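PDB 5JHH: Rho guanine nucleotide exchange factor 11 from Homo sapiens, which probably activates Rho-family small GTPases by promoting exchange of bound GDP for GTP through its RhoGEF (DH) domain, which a PH domain follows. Local coordinates for residues Val32-His37 / Glu75-Trp80; Arg42-Ile47 / Asp161-Glu166; Glu129-Lys134 / Ser139-Phe144. All coordinates share one frame; numbering follows the deposited sequence.

Contact 1: residues Val32-His37 / Glu75-Trp80; sequences VTEASH and EIHNSW
Glu34 and His77 form the polar centre of this contact through one short, nearly straight hydrogen bond. His77 ND1 donates to Glu34 OE2 at 2.5 Å with an N-H...O angle of 164°. OE2 is met on the syn side of the carboxylate and lies in the plane of the imidazole, and the two flat groups are nearly coplanar. The Glu34 chain bends at chi2, which swings its carboxylate into this position at the edge of the ring. Its other oxygen, OE1, is gripped by a salt bridge to Arg169 and a hydrogen bond from Tyr173. At the far side of the His77 ring NE2 pairs with Glu166, so both ring nitrogens are engaged and the rotation of the ring is fixed.

The aromatic contacts run differently. His37 turns its edge toward the face of His77, with centroids 4.6 Å apart and planes at 66°, a T-shaped pair; Ile76 CG2 lies over the opposite face. Trp80 presents its six-membered edge to the carboxylate, Trp80 CE3 reaching Glu34 CD at 3.6 Å, while its NE1 is hydrogen-bonded to Leu100 O.

The axes of the two short helical segments approach to 9.8 Å with their N-to-C directions at 144°, roughly opposite. This buried polar cluster joins helices 18-54 and 70-89 within the elongated all-helical bundle of the DH (RhoGEF) domain.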
ATOM      1  N   VAL A  32      -7.169  -6.223  21.958  1.00 26.05           N
ATOM      2  CA  VAL A  32      -8.425  -5.532  21.732  1.00 26.53           C
ATOM      3  C   VAL A  32      -8.630  -5.353  20.235  1.00 26.34           C
ATOM      4  O   VAL A  32      -9.724  -5.513  19.741  1.00 24.64           O
ATOM      5  CB  VAL A  32      -8.461  -4.182  22.467  1.00 29.19           C
ATOM      6  CG1 VAL A  32      -9.683  -3.372  22.067  1.00 29.48           C
ATOM      7  CG2 VAL A  32      -8.513  -4.431  23.964  1.00 29.09           C
ATOM      8  N   THR A  33      -7.571  -5.054  19.503  1.00 26.93           N
ATOM      9  CA  THR A  33      -7.735  -4.882  18.070  1.00 23.92           C
ATOM     10  C   THR A  33      -7.867  -6.230  17.316  1.00 26.76           C
ATOM     11  O   THR A  33      -8.437  -6.290  16.229  1.00 26.29           O
ATOM     12  CB  THR A  33      -6.580  -4.139  17.485  1.00 23.37           C
ATOM     13  OG1 THR A  33      -5.359  -4.825  17.845  1.00 22.26           O
ATOM     14  CG2 THR A  33      -6.598  -2.705  17.980  1.00 23.57           C
ATOM     15  N   GLU A  34      -7.410  -7.315  17.906  1.00 26.11           N
ATOM     16  CA  GLU A  34      -7.736  -8.620  17.338  1.00 26.63           C
ATOM     17  C   GLU A  34      -9.220  -8.937  17.455  1.00 28.83           C
ATOM     18  O   GLU A  34      -9.866  -9.339  16.477  1.00 28.85           O
ATOM     19  CB  GLU A  34      -6.917  -9.697  17.962  1.00 23.37           C
ATOM     20  CG  GLU A  34      -7.038 -11.028  17.271  1.00 25.73           C
ATOM     21  CD  GLU A  34      -6.427 -11.073  15.861  1.00 26.12           C
ATOM     22  OE1 GLU A  34      -5.585 -10.224  15.464  1.00 23.00           O
ATOM     23  OE2 GLU A  34      -6.803 -12.017  15.143  1.00 28.72           O
ATOM     24  N   ALA A  35      -9.797  -8.683  18.615  1.00 26.87           N
ATOM     25  CA  ALA A  35     -11.208  -8.941  18.788  1.00 26.87           C
ATOM     26  C   ALA A  35     -11.985  -8.008  17.846  1.00 25.03           C
ATOM     27  O   ALA A  35     -12.996  -8.352  17.211  1.00 25.76           O
ATOM     28  CB  ALA A  35     -11.615  -8.690  20.251  1.00 28.54           C
ATOM     29  N   SER A  36     -11.506  -6.793  17.752  1.00 23.30           N
ATOM     30  CA  SER A  36     -12.163  -5.851  16.903  1.00 24.27           C
ATOM     31  C   SER A  36     -12.113  -6.328  15.430  1.00 23.24           C
ATOM     32  O   SER A  36     -13.046  -6.207  14.677  1.00 21.42           O
ATOM     33  CB  SER A  36     -11.493  -4.519  17.044  1.00 24.35           C
ATOM     34  OG  SER A  36     -12.256  -3.692  16.250  1.00 28.63           O
ATOM     35  N   HIS A  37     -10.995  -6.913  15.044  1.00 25.14           N
ATOM     36  CA  HIS A  37     -10.835  -7.335  13.673  1.00 24.31           C
ATOM     37  C   HIS A  37     -11.767  -8.489  13.357  1.00 21.35           C
ATOM     38  O   HIS A  37     -12.479  -8.510  12.366  1.00 21.16           O
ATOM     39  CB  HIS A  37      -9.387  -7.693  13.392  1.00 23.53           C
ATOM     40  CG  HIS A  37      -9.194  -8.207  12.025  1.00 22.89           C
ATOM     41  ND1 HIS A  37      -8.992  -9.544  11.763  1.00 24.77           N
ATOM     42  CD2 HIS A  37      -9.298  -7.597  10.833  1.00 20.56           C
ATOM     43  CE1 HIS A  37      -8.948  -9.726  10.459  1.00 21.98           C
ATOM     44  NE2 HIS A  37      -9.155  -8.562   9.879  1.00 24.09           N
ATOM     45  N   GLU A  75     -12.202 -18.413  11.350  1.00 27.00           N
ATOM     46  CA  GLU A  75     -11.669 -19.373  12.307  1.00 29.08           C
ATOM     47  C   GLU A  75     -10.137 -19.223  12.608  1.00 28.22           C
ATOM     48  O   GLU A  75      -9.702 -19.355  13.733  1.00 27.15           O
ATOM     49  CB  GLU A  75     -12.025 -20.770  11.837  1.00 33.93           C
ATOM     50  CG  GLU A  75     -11.689 -21.896  12.822  1.00 42.30           C
ATOM     51  CD  GLU A  75     -12.124 -21.610  14.253  1.00 44.61           C
ATOM     52  OE1 GLU A  75     -13.140 -20.900  14.476  1.00 47.48           O
ATOM     53  OE2 GLU A  75     -11.398 -22.077  15.153  1.00 53.38           O
ATOM     54  N   ILE A  76      -9.334 -18.871  11.622  1.00 25.41           N
ATOM     55  CA  ILE A  76      -7.969 -18.470  11.884  1.00 24.13           C
ATOM     56  C   ILE A  76      -7.922 -17.475  13.037  1.00 25.73           C
ATOM     57  O   ILE A  76      -7.070 -17.583  13.944  1.00 24.15           O
ATOM     58  CB  ILE A  76      -7.342 -17.700  10.702  1.00 27.24           C
ATOM     59  CG1 ILE A  76      -7.067 -18.576   9.489  1.00 25.56           C
ATOM     60  CG2 ILE A  76      -6.077 -16.952  11.103  1.00 30.58           C
ATOM     61  CD1 ILE A  76      -6.148 -19.692   9.729  1.00 27.20           C
ATOM     62  N   HIS A  77      -8.720 -16.420  12.927  1.00 24.79           N
ATOM     63  CA  HIS A  77      -8.651 -15.344  13.916  1.00 23.51           C
ATOM     64  C   HIS A  77      -9.411 -15.634  15.212  1.00 23.79           C
ATOM     65  O   HIS A  77      -9.019 -15.146  16.277  1.00 25.40           O
ATOM     66  CB  HIS A  77      -9.094 -13.999  13.347  1.00 21.25           C
ATOM     67  CG  HIS A  77      -8.144 -13.428  12.363  1.00 22.24           C
ATOM     68  ND1 HIS A  77      -7.047 -12.693  12.736  1.00 23.00           N
ATOM     69  CD2 HIS A  77      -8.122 -13.475  11.010  1.00 23.56           C
ATOM     70  CE1 HIS A  77      -6.386 -12.316  11.662  1.00 22.20           C
ATOM     71  NE2 HIS A  77      -7.006 -12.796  10.603  1.00 21.56           N
ATOM     72  N   ASN A  78     -10.499 -16.367  15.126  1.00 21.12           N
ATOM     73  CA  ASN A  78     -11.278 -16.689  16.302  1.00 23.04           C
ATOM     74  C   ASN A  78     -10.491 -17.623  17.228  1.00 26.11           C
ATOM     75  O   ASN A  78     -10.395 -17.372  18.415  1.00 29.45           O
ATOM     76  CB  ASN A  78     -12.553 -17.356  15.857  1.00 26.53           C
ATOM     77  CG  ASN A  78     -13.435 -17.804  17.012  1.00 27.57           C
ATOM     78  OD1 ASN A  78     -13.956 -17.001  17.770  1.00 28.33           O
ATOM     79  ND2 ASN A  78     -13.623 -19.098  17.116  1.00 29.05           N
ATOM     80  N   SER A  79      -9.865 -18.639  16.665  1.00 24.57           N
ATOM     81  CA  SER A  79      -9.065 -19.543  17.452  1.00 28.15           C
ATOM     82  C   SER A  79      -8.009 -18.756  18.192  1.00 28.34           C
ATOM     83  O   SER A  79      -7.860 -18.886  19.385  1.00 32.77           O
ATOM     84  CB  SER A  79      -8.445 -20.650  16.590  1.00 26.86           C
ATOM     85  OG  SER A  79      -7.532 -20.126  15.621  1.00 29.79           O
ATOM     86  N   TRP A  80      -7.295 -17.897  17.494  1.00 29.46           N
ATOM     87  CA  TRP A  80      -6.256 -17.113  18.142  1.00 30.09           C
ATOM     88  C   TRP A  80      -6.863 -16.211  19.221  1.00 29.79           C
ATOM     89  O   TRP A  80      -6.374 -16.108  20.342  1.00 28.30           O
ATOM     90  CB  TRP A  80      -5.490 -16.262  17.112  1.00 27.29           C
ATOM     91  CG  TRP A  80      -4.148 -15.845  17.571  1.00 26.05           C
ATOM     92  CD1 TRP A  80      -3.288 -16.602  18.289  1.00 27.05           C
ATOM     93  CD2 TRP A  80      -3.471 -14.598  17.312  1.00 24.76           C
ATOM     94  NE1 TRP A  80      -2.125 -15.916  18.512  1.00 27.82           N
ATOM     95  CE2 TRP A  80      -2.216 -14.678  17.939  1.00 25.11           C
ATOM     96  CE3 TRP A  80      -3.831 -13.398  16.665  1.00 24.59           C
ATOM     97  CZ2 TRP A  80      -1.272 -13.628  17.888  1.00 24.21           C
ATOM     98  CZ3 TRP A  80      -2.926 -12.365  16.609  1.00 22.36           C
ATOM     99  CH2 TRP A  80      -1.639 -12.485  17.226  1.00 24.24           C
TER

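Contact 2: residues Arg42-Ile47 / Asp161-Glu166; sequences RVLDLI and DLIISE
In the all-helical DH bundle, Leu44 of the long helix 18-54 packs against Leu162 and Ile163, where the short helix 159-162 gives way through a turn to helix 165-182. The contact is apolar, with no polar bond between the two segments. Leu44 CD2 approaches Leu162 CB at 3.8 Å and Ile163 CB at 4.2 Å, whereas Leu44 CD1 comes to Ile163 CA at 3.9 Å. Both methyls therefore press on the backbone at Ile163, and the branch tips do not meet. With CG anti to the carbonyl carbon (chi1 -70°), the Leu44 side chain runs past that of Leu162 in the opposite direction.

Around the pair, Leu162 also touches Leu157, and Ile163 turns to Phe67 and to Leu128 of helix 124-137, so the bend is packed by several parts of the bundle at once. The connection itself is a type I beta turn from Leu162 to Ser165, closed by the backbone bond from Ser165 N to Leu162 O. That carbonyl oxygen accepts twice: Ser165 OG, placed between its own backbone N and carbonyl carbon by a chi1 of 62°, donates to Leu162 O at 2.9 Å, with a C=O...OG angle of 176°.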
ATOM      1  N   ARG A  42     -16.891 -10.668  10.928  1.00 24.83           N
ATOM      2  CA  ARG A  42     -18.246 -11.211  11.136  1.00 28.25           C
ATOM      3  C   ARG A  42     -19.291 -10.296  10.585  1.00 27.28           C
ATOM      4  O   ARG A  42     -20.353 -10.763  10.178  1.00 27.10           O
ATOM      5  CB  ARG A  42     -18.563 -11.515  12.586  1.00 29.32           C
ATOM      6  CG  ARG A  42     -17.774 -12.709  13.062  1.00 29.92           C
ATOM      7  CD  ARG A  42     -18.122 -13.075  14.482  1.00 33.48           C
ATOM      8  NE  ARG A  42     -17.682 -14.441  14.756  1.00 34.70           N
ATOM      9  CZ  ARG A  42     -16.937 -14.790  15.786  1.00 39.03           C
ATOM     10  NH1 ARG A  42     -16.563 -16.052  15.924  1.00 39.58           N
ATOM     11  NH2 ARG A  42     -16.581 -13.878  16.687  1.00 43.19           N
ATOM     12  N   VAL A  43     -18.962  -9.016  10.496  1.00 24.90           N
ATOM     13  CA  VAL A  43     -19.793  -8.100   9.750  1.00 24.53           C
ATOM     14  C   VAL A  43     -19.773  -8.464   8.267  1.00 27.05           C
ATOM     15  O   VAL A  43     -20.832  -8.518   7.639  1.00 23.60           O
ATOM     16  CB  VAL A  43     -19.331  -6.658   9.893  1.00 24.61           C
ATOM     17  CG1 VAL A  43     -20.104  -5.759   8.954  1.00 22.27           C
ATOM     18  CG2 VAL A  43     -19.536  -6.196  11.320  1.00 26.84           C
ATOM     19  N   LEU A  44     -18.591  -8.757   7.711  1.00 23.56           N
ATOM     20  CA  LEU A  44     -18.551  -9.129   6.332  1.00 23.88           C
ATOM     21  C   LEU A  44     -19.416 -10.362   6.125  1.00 26.39           C
ATOM     22  O   LEU A  44     -20.100 -10.506   5.097  1.00 24.59           O
ATOM     23  CB  LEU A  44     -17.125  -9.443   5.869  1.00 25.44           C
ATOM     24  CG  LEU A  44     -16.158  -8.274   5.754  1.00 27.07           C
ATOM     25  CD1 LEU A  44     -14.761  -8.793   5.474  1.00 25.34           C
ATOM     26  CD2 LEU A  44     -16.581  -7.343   4.619  1.00 27.34           C
ATOM     27  N   ASP A  45     -19.353 -11.279   7.078  1.00 25.53           N
ATOM     28  CA  ASP A  45     -20.082 -12.541   6.928  1.00 26.83           C
ATOM     29  C   ASP A  45     -21.579 -12.318   6.958  1.00 27.11           C
ATOM     30  O   ASP A  45     -22.302 -12.737   6.084  1.00 26.74           O
ATOM     31  CB  ASP A  45     -19.696 -13.490   8.039  1.00 27.04           C
ATOM     32  CG  ASP A  45     -20.280 -14.847   7.859  1.00 28.23           C
ATOM     33  OD1 ASP A  45     -20.248 -15.319   6.724  1.00 31.27           O
ATOM     34  OD2 ASP A  45     -20.755 -15.453   8.845  1.00 29.48           O
ATOM     35  N   LEU A  46     -22.035 -11.618   7.970  1.00 28.69           N
ATOM     36  CA  LEU A  46     -23.426 -11.587   8.229  1.00 32.78           C
ATOM     37  C   LEU A  46     -24.108 -10.560   7.326  1.00 29.89           C
ATOM     38  O   LEU A  46     -25.149 -10.846   6.796  1.00 29.40           O
ATOM     39  CB  LEU A  46     -23.665 -11.291   9.716  1.00 41.63           C
ATOM     40  CG  LEU A  46     -25.030 -10.668  10.090  1.00 51.48           C
ATOM     41  CD1 LEU A  46     -26.130 -11.736  10.101  1.00 53.70           C
ATOM     42  CD2 LEU A  46     -24.963  -9.893  11.417  1.00 52.24           C
ATOM     43  N   ILE A  47     -23.555  -9.359   7.173  1.00 26.74           N
ATOM     44  CA  ILE A  47     -24.263  -8.311   6.447  1.00 26.18           C
ATOM     45  C   ILE A  47     -24.150  -8.512   4.929  1.00 26.62           C
ATOM     46  O   ILE A  47     -25.079  -8.154   4.199  1.00 24.83           O
ATOM     47  CB  ILE A  47     -23.738  -6.906   6.793  1.00 27.78           C
ATOM     48  CG1 ILE A  47     -23.910  -6.593   8.283  1.00 31.54           C
ATOM     49  CG2 ILE A  47     -24.444  -5.835   5.981  1.00 25.45           C
ATOM     50  CD1 ILE A  47     -25.328  -6.687   8.789  1.00 34.22           C
ATOM     51  N   ASP A 161     -14.495  -0.822   1.681  1.00 29.04           N
ATOM     52  CA  ASP A 161     -13.717  -0.252   2.747  1.00 29.22           C
ATOM     53  C   ASP A 161     -13.532  -1.267   3.849  1.00 27.68           C
ATOM     54  O   ASP A 161     -12.676  -1.061   4.692  1.00 32.55           O
ATOM     55  CB  ASP A 161     -14.363   1.043   3.363  1.00 31.20           C
ATOM     56  CG  ASP A 161     -14.802   2.085   2.313  1.00 36.57           C
ATOM     57  OD1 ASP A 161     -14.030   2.378   1.328  1.00 30.98           O
ATOM     58  OD2 ASP A 161     -15.946   2.644   2.493  1.00 37.55           O
ATOM     59  N   LEU A 162     -14.357  -2.311   3.918  1.00 24.85           N
ATOM     60  CA  LEU A 162     -14.294  -3.285   5.028  1.00 21.91           C
ATOM     61  C   LEU A 162     -13.535  -4.560   4.643  1.00 24.23           C
ATOM     62  O   LEU A 162     -12.866  -5.207   5.457  1.00 24.62           O
ATOM     63  CB  LEU A 162     -15.721  -3.679   5.412  1.00 24.93           C
ATOM     64  CG  LEU A 162     -16.600  -2.555   5.964  1.00 26.14           C
ATOM     65  CD1 LEU A 162     -18.081  -2.854   5.904  1.00 27.20           C
ATOM     66  CD2 LEU A 162     -16.207  -2.240   7.412  1.00 27.82           C
ATOM     67  N   ILE A 163     -13.647  -4.941   3.378  1.00 23.38           N
ATOM     68  CA  ILE A 163     -13.145  -6.241   2.930  1.00 23.06           C
ATOM     69  C   ILE A 163     -11.601  -6.286   2.860  1.00 22.31           C
ATOM     70  O   ILE A 163     -10.983  -7.345   2.859  1.00 22.75           O
ATOM     71  CB  ILE A 163     -13.765  -6.592   1.587  1.00 20.80           C
ATOM     72  CG1 ILE A 163     -13.747  -8.083   1.353  1.00 23.10           C
ATOM     73  CG2 ILE A 163     -13.064  -5.889   0.477  1.00 23.34           C
ATOM     74  CD1 ILE A 163     -14.361  -8.499   0.040  1.00 23.33           C
ATOM     75  N   ILE A 164     -11.011  -5.111   2.804  1.00 19.73           N
ATOM     76  CA  ILE A 164      -9.583  -4.955   2.842  1.00 20.80           C
ATOM     77  C   ILE A 164      -9.003  -5.065   4.255  1.00 20.06           C
ATOM     78  O   ILE A 164      -7.794  -5.063   4.439  1.00 19.84           O
ATOM     79  CB  ILE A 164      -9.193  -3.614   2.211  1.00 21.45           C
ATOM     80  CG1 ILE A 164      -7.733  -3.627   1.860  1.00 22.80           C
ATOM     81  CG2 ILE A 164      -9.481  -2.449   3.152  1.00 25.27           C
ATOM     82  CD1 ILE A 164      -7.269  -2.397   1.186  1.00 24.70           C
ATOM     83  N   SER A 165      -9.855  -5.243   5.246  1.00 20.05           N
ATOM     84  CA  SER A 165      -9.395  -5.228   6.618  1.00 21.19           C
ATOM     85  C   SER A 165      -8.424  -6.364   6.884  1.00 19.45           C
ATOM     86  O   SER A 165      -7.570  -6.221   7.725  1.00 19.31           O
ATOM     87  CB  SER A 165     -10.575  -5.324   7.581  1.00 22.46           C
ATOM     88  OG  SER A 165     -11.176  -6.584   7.299  1.00 24.30           O
ATOM     89  N   GLU A 166      -8.526  -7.494   6.200  1.00 19.12           N
ATOM     90  CA  GLU A 166      -7.592  -8.529   6.490  1.00 19.03           C
ATOM     91  C   GLU A 166      -6.155  -8.141   6.085  1.00 19.84           C
ATOM     92  O   GLU A 166      -5.211  -8.294   6.861  1.00 18.38           O
ATOM     93  CB  GLU A 166      -7.960  -9.803   5.762  1.00 22.09           C
ATOM     94  CG  GLU A 166      -7.022 -10.958   6.138  1.00 21.26           C
ATOM     95  CD  GLU A 166      -7.273 -11.501   7.519  1.00 19.68           C
ATOM     96  OE1 GLU A 166      -8.361 -11.220   8.041  1.00 20.17           O
ATOM     97  OE2 GLU A 166      -6.404 -12.231   8.071  1.00 21.59           O
TER

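Contact 3: residues Glu129-Lys134 / Ser139-Phe144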
ATOM      1  N   GLU A 129     -13.756  -4.366  -8.560  1.00 23.49           N
ATOM      2  CA  GLU A 129     -14.093  -3.723  -9.820  1.00 26.99           C
ATOM      3  C   GLU A 129     -15.338  -4.354 -10.470  1.00 27.36           C
ATOM      4  O   GLU A 129     -16.216  -3.660 -10.954  1.00 26.73           O
ATOM      5  CB  GLU A 129     -12.919  -3.800 -10.799  1.00 33.86           C
ATOM      6  CG  GLU A 129     -12.162  -2.479 -10.954  1.00 48.44           C
ATOM      7  CD  GLU A 129     -13.033  -1.334 -11.520  1.00 53.56           C
ATOM      8  OE1 GLU A 129     -13.949  -1.583 -12.349  1.00 54.63           O
ATOM      9  OE2 GLU A 129     -12.785  -0.166 -11.154  1.00 55.18           O
ATOM     10  N   LEU A 130     -15.425  -5.669 -10.454  1.00 26.64           N
ATOM     11  CA  LEU A 130     -16.661  -6.327 -10.880  1.00 31.04           C
ATOM     12  C   LEU A 130     -17.889  -5.851 -10.073  1.00 29.76           C
ATOM     13  O   LEU A 130     -18.937  -5.580 -10.655  1.00 27.69           O
ATOM     14  CB  LEU A 130     -16.523  -7.843 -10.794  1.00 31.33           C
ATOM     15  CG  LEU A 130     -17.598  -8.841 -11.290  1.00 45.48           C
ATOM     16  CD1 LEU A 130     -18.423  -9.508 -10.173  1.00 50.79           C
ATOM     17  CD2 LEU A 130     -18.536  -8.276 -12.375  1.00 53.20           C
ATOM     18  N   ILE A 131     -17.782  -5.807  -8.749  1.00 27.75           N
ATOM     19  CA  ILE A 131     -18.897  -5.373  -7.913  1.00 30.31           C
ATOM     20  C   ILE A 131     -19.279  -3.942  -8.295  1.00 28.41           C
ATOM     21  O   ILE A 131     -20.437  -3.592  -8.314  1.00 25.23           O
ATOM     22  CB  ILE A 131     -18.552  -5.380  -6.398  1.00 34.98           C
ATOM     23  CG1 ILE A 131     -19.206  -6.536  -5.681  1.00 42.05           C
ATOM     24  CG2 ILE A 131     -19.155  -4.175  -5.673  1.00 39.92           C
ATOM     25  CD1 ILE A 131     -18.983  -7.870  -6.319  1.00 43.67           C
ATOM     26  N   LYS A 132     -18.297  -3.107  -8.563  1.00 27.26           N
ATOM     27  CA  LYS A 132     -18.585  -1.751  -8.897  1.00 32.33           C
ATOM     28  C   LYS A 132     -19.367  -1.710 -10.205  1.00 30.92           C
ATOM     29  O   LYS A 132     -20.301  -0.943 -10.360  1.00 27.52           O
ATOM     30  CB  LYS A 132     -17.298  -0.976  -9.022  1.00 37.78           C
ATOM     31  CG  LYS A 132     -17.486   0.516  -8.929  1.00 44.95           C
ATOM     32  CD  LYS A 132     -16.314   1.171  -8.212  1.00 54.42           C
ATOM     33  CE  LYS A 132     -15.093   1.282  -9.101  1.00 59.54           C
ATOM     34  NZ  LYS A 132     -14.269   2.453  -8.686  1.00 69.21           N
ATOM     35  N   THR A 133     -18.995  -2.564 -11.137  1.00 30.07           N
ATOM     36  CA  THR A 133     -19.667  -2.573 -12.425  1.00 34.06           C
ATOM     37  C   THR A 133     -21.091  -3.021 -12.219  1.00 35.04           C
ATOM     38  O   THR A 133     -22.053  -2.397 -12.702  1.00 33.82           O
ATOM     39  CB  THR A 133     -18.949  -3.507 -13.386  1.00 32.78           C
ATOM     40  OG1 THR A 133     -17.676  -2.948 -13.661  1.00 32.52           O
ATOM     41  CG2 THR A 133     -19.704  -3.660 -14.663  1.00 38.47           C
ATOM     42  N   LYS A 134     -21.218  -4.099 -11.460  1.00 31.57           N
ATOM     43  CA  LYS A 134     -22.513  -4.661 -11.156  1.00 31.76           C
ATOM     44  C   LYS A 134     -23.472  -3.637 -10.559  1.00 31.18           C
ATOM     45  O   LYS A 134     -24.645  -3.665 -10.833  1.00 27.73           O
ATOM     46  CB  LYS A 134     -22.346  -5.814 -10.203  1.00 32.29           C
ATOM     47  CG  LYS A 134     -23.391  -6.849 -10.390  1.00 39.27           C
ATOM     48  CD  LYS A 134     -23.125  -8.084  -9.535  1.00 44.15           C
ATOM     49  CE  LYS A 134     -22.191  -9.039 -10.249  1.00 41.92           C
ATOM     50  NZ  LYS A 134     -22.914  -9.967 -11.160  1.00 39.26           N
ATOM     51  N   SER A 139     -29.909  -2.813 -11.063  1.00 30.22           N
ATOM     52  CA  SER A 139     -30.609  -2.022 -10.087  1.00 33.26           C
ATOM     53  C   SER A 139     -30.839  -2.870  -8.851  1.00 29.67           C
ATOM     54  O   SER A 139     -30.695  -2.363  -7.751  1.00 32.51           O
ATOM     55  CB  SER A 139     -31.939  -1.521 -10.628  1.00 33.56           C
ATOM     56  OG  SER A 139     -32.677  -2.673 -11.007  1.00 44.03           O
ATOM     57  N   ARG A 140     -31.194  -4.138  -8.993  1.00 26.41           N
ATOM     58  CA  ARG A 140     -31.409  -4.912  -7.761  1.00 29.56           C
ATOM     59  C   ARG A 140     -30.104  -4.981  -6.917  1.00 28.23           C
ATOM     60  O   ARG A 140     -30.139  -5.044  -5.702  1.00 28.43           O
ATOM     61  CB  ARG A 140     -31.891  -6.325  -8.044  1.00 27.60           C
ATOM     62  CG  ARG A 140     -31.930  -7.211  -6.819  1.00 26.95           C
ATOM     63  CD  ARG A 140     -32.340  -8.626  -7.219  1.00 30.35           C
ATOM     64  NE  ARG A 140     -32.644  -9.455  -6.043  1.00 30.73           N
ATOM     65  CZ  ARG A 140     -32.078 -10.629  -5.743  1.00 33.28           C
ATOM     66  NH1 ARG A 140     -31.161 -11.192  -6.528  1.00 33.74           N
ATOM     67  NH2 ARG A 140     -32.444 -11.255  -4.633  1.00 34.72           N
ATOM     68  N   PHE A 141     -28.965  -4.998  -7.578  1.00 25.84           N
ATOM     69  CA  PHE A 141     -27.750  -5.193  -6.882  1.00 28.53           C
ATOM     70  C   PHE A 141     -27.360  -3.882  -6.195  1.00 28.67           C
ATOM     71  O   PHE A 141     -26.952  -3.867  -5.019  1.00 26.17           O
ATOM     72  CB  PHE A 141     -26.658  -5.642  -7.828  1.00 28.32           C
ATOM     73  CG  PHE A 141     -25.441  -6.060  -7.110  1.00 34.81           C
ATOM     74  CD1 PHE A 141     -25.485  -7.178  -6.307  1.00 35.65           C
ATOM     75  CD2 PHE A 141     -24.298  -5.280  -7.117  1.00 34.28           C
ATOM     76  CE1 PHE A 141     -24.386  -7.552  -5.564  1.00 37.74           C
ATOM     77  CE2 PHE A 141     -23.202  -5.648  -6.370  1.00 33.65           C
ATOM     78  CZ  PHE A 141     -23.237  -6.794  -5.605  1.00 32.50           C
ATOM     79  N   GLN A 142     -27.541  -2.779  -6.912  1.00 29.99           N
ATOM     80  CA  GLN A 142     -27.238  -1.446  -6.352  1.00 32.03           C
ATOM     81  C   GLN A 142     -28.070  -1.154  -5.129  1.00 29.00           C
ATOM     82  O   GLN A 142     -27.565  -0.679  -4.120  1.00 27.94           O
ATOM     83  CB  GLN A 142     -27.476  -0.380  -7.395  1.00 37.75           C
ATOM     84  CG  GLN A 142     -27.419   1.047  -6.872  1.00 44.88           C
ATOM     85  CD  GLN A 142     -28.132   1.990  -7.809  1.00 55.07           C
ATOM     86  OE1 GLN A 142     -29.184   2.522  -7.470  1.00 69.69           O
ATOM     87  NE2 GLN A 142     -27.600   2.149  -9.026  1.00 54.24           N
ATOM     88  N   LEU A 143     -29.339  -1.507  -5.208  1.00 29.47           N
ATOM     89  CA  LEU A 143     -30.255  -1.454  -4.068  1.00 33.26           C
ATOM     90  C   LEU A 143     -29.826  -2.291  -2.880  1.00 30.24           C
ATOM     91  O   LEU A 143     -29.902  -1.863  -1.735  1.00 27.98           O
ATOM     92  CB  LEU A 143     -31.657  -1.925  -4.489  1.00 40.68           C
ATOM     93  CG  LEU A 143     -32.727  -0.846  -4.410  1.00 56.66           C
ATOM     94  CD1 LEU A 143     -33.843  -1.111  -5.428  1.00 60.81           C
ATOM     95  CD2 LEU A 143     -33.255  -0.783  -2.973  1.00 58.96           C
ATOM     96  N   PHE A 144     -29.452  -3.535  -3.135  1.00 28.00           N
ATOM     97  CA  PHE A 144     -29.057  -4.389  -2.053  1.00 25.68           C
ATOM     98  C   PHE A 144     -27.812  -3.805  -1.353  1.00 25.89           C
ATOM     99  O   PHE A 144     -27.694  -3.821  -0.120  1.00 25.24           O
ATOM    100  CB  PHE A 144     -28.763  -5.778  -2.592  1.00 27.79           C
ATOM    101  CG  PHE A 144     -28.059  -6.635  -1.618  1.00 29.13           C
ATOM    102  CD1 PHE A 144     -26.701  -6.549  -1.476  1.00 28.69           C
ATOM    103  CD2 PHE A 144     -28.757  -7.483  -0.805  1.00 32.52           C
ATOM    104  CE1 PHE A 144     -26.043  -7.315  -0.554  1.00 29.76           C
ATOM    105  CE2 PHE A 144     -28.093  -8.262   0.116  1.00 33.45           C
ATOM    106  CZ  PHE A 144     -26.738  -8.157   0.257  1.00 29.00           C
TER
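Lys134 lays its aliphatic chain over one face of the Phe141 ring, and the path of that chain can be traced atom by atom. It begins near the rim: Lys134 CB stands 3.7 Å from Phe141 CD2. Lys134 CG stays beside Phe141 CD2 and also approaches Phe141 CG. Lys134 CD then comes over the middle of the ring, 3.8 Å from the Phe141 centroid and only 7° off the ring normal, the geometry of a CH-pi contact. Beyond CD the chain leaves. Bends at chi3 and chi4, both -86°, turn CE and NZ away from the ring and bring the ammonium group to a salt bridge with Glu62 of helix 60-66; a second, long ion pair with Glu138 is weak.

The ring reaches this place because Phe141 CG is anti to its backbone N (chi1 -171°). One turn earlier on the first helix, Ile131 supplies a different border: its CG1 lies 4.0 Å from Phe141 CZ, while Ile131 O sits near the ring plane, at the edge, 4.0 Å from Phe141 CE2. Met58 touches both Ile131 and Phe141 from the loop ahead of helix 60-66.

The segments belong to the consecutive helices 124-137 and 139-150, so Phe141 fills the inside of a tight helix-to-helix turn. Chemically, lysine acts here in two parts: its methylenes bury against an aromatic face, and its charge is carried beyond the ring to an acidic partner.

From the N terminus, helix 18-54 contributes first to contact 1 and then to contact 2. Contact 1 closes its loop at helix 70-89, before contact 3 begins. Contact 2 stays open until residues 161-166, so its loop crosses that of contact 1 and encloses contact 3, a short closure between helices 124-137 and 139-150. Contacts 1 and 2, with centres 13 Å apart, adjoin at the probable hydrogen bond between His77 NE2 and Glu166 OE2, 2.7 Å. Contacts 2 and 3 meet where Ile47 O approaches Phe144 CZ at 4.3 Å. Contacts 1 and 3, their centres about 30 Å apart, do not touch; helix 18-54, carrying segments of contacts 1 and 2 and touched by Phe144, links these regions of the DH bundle.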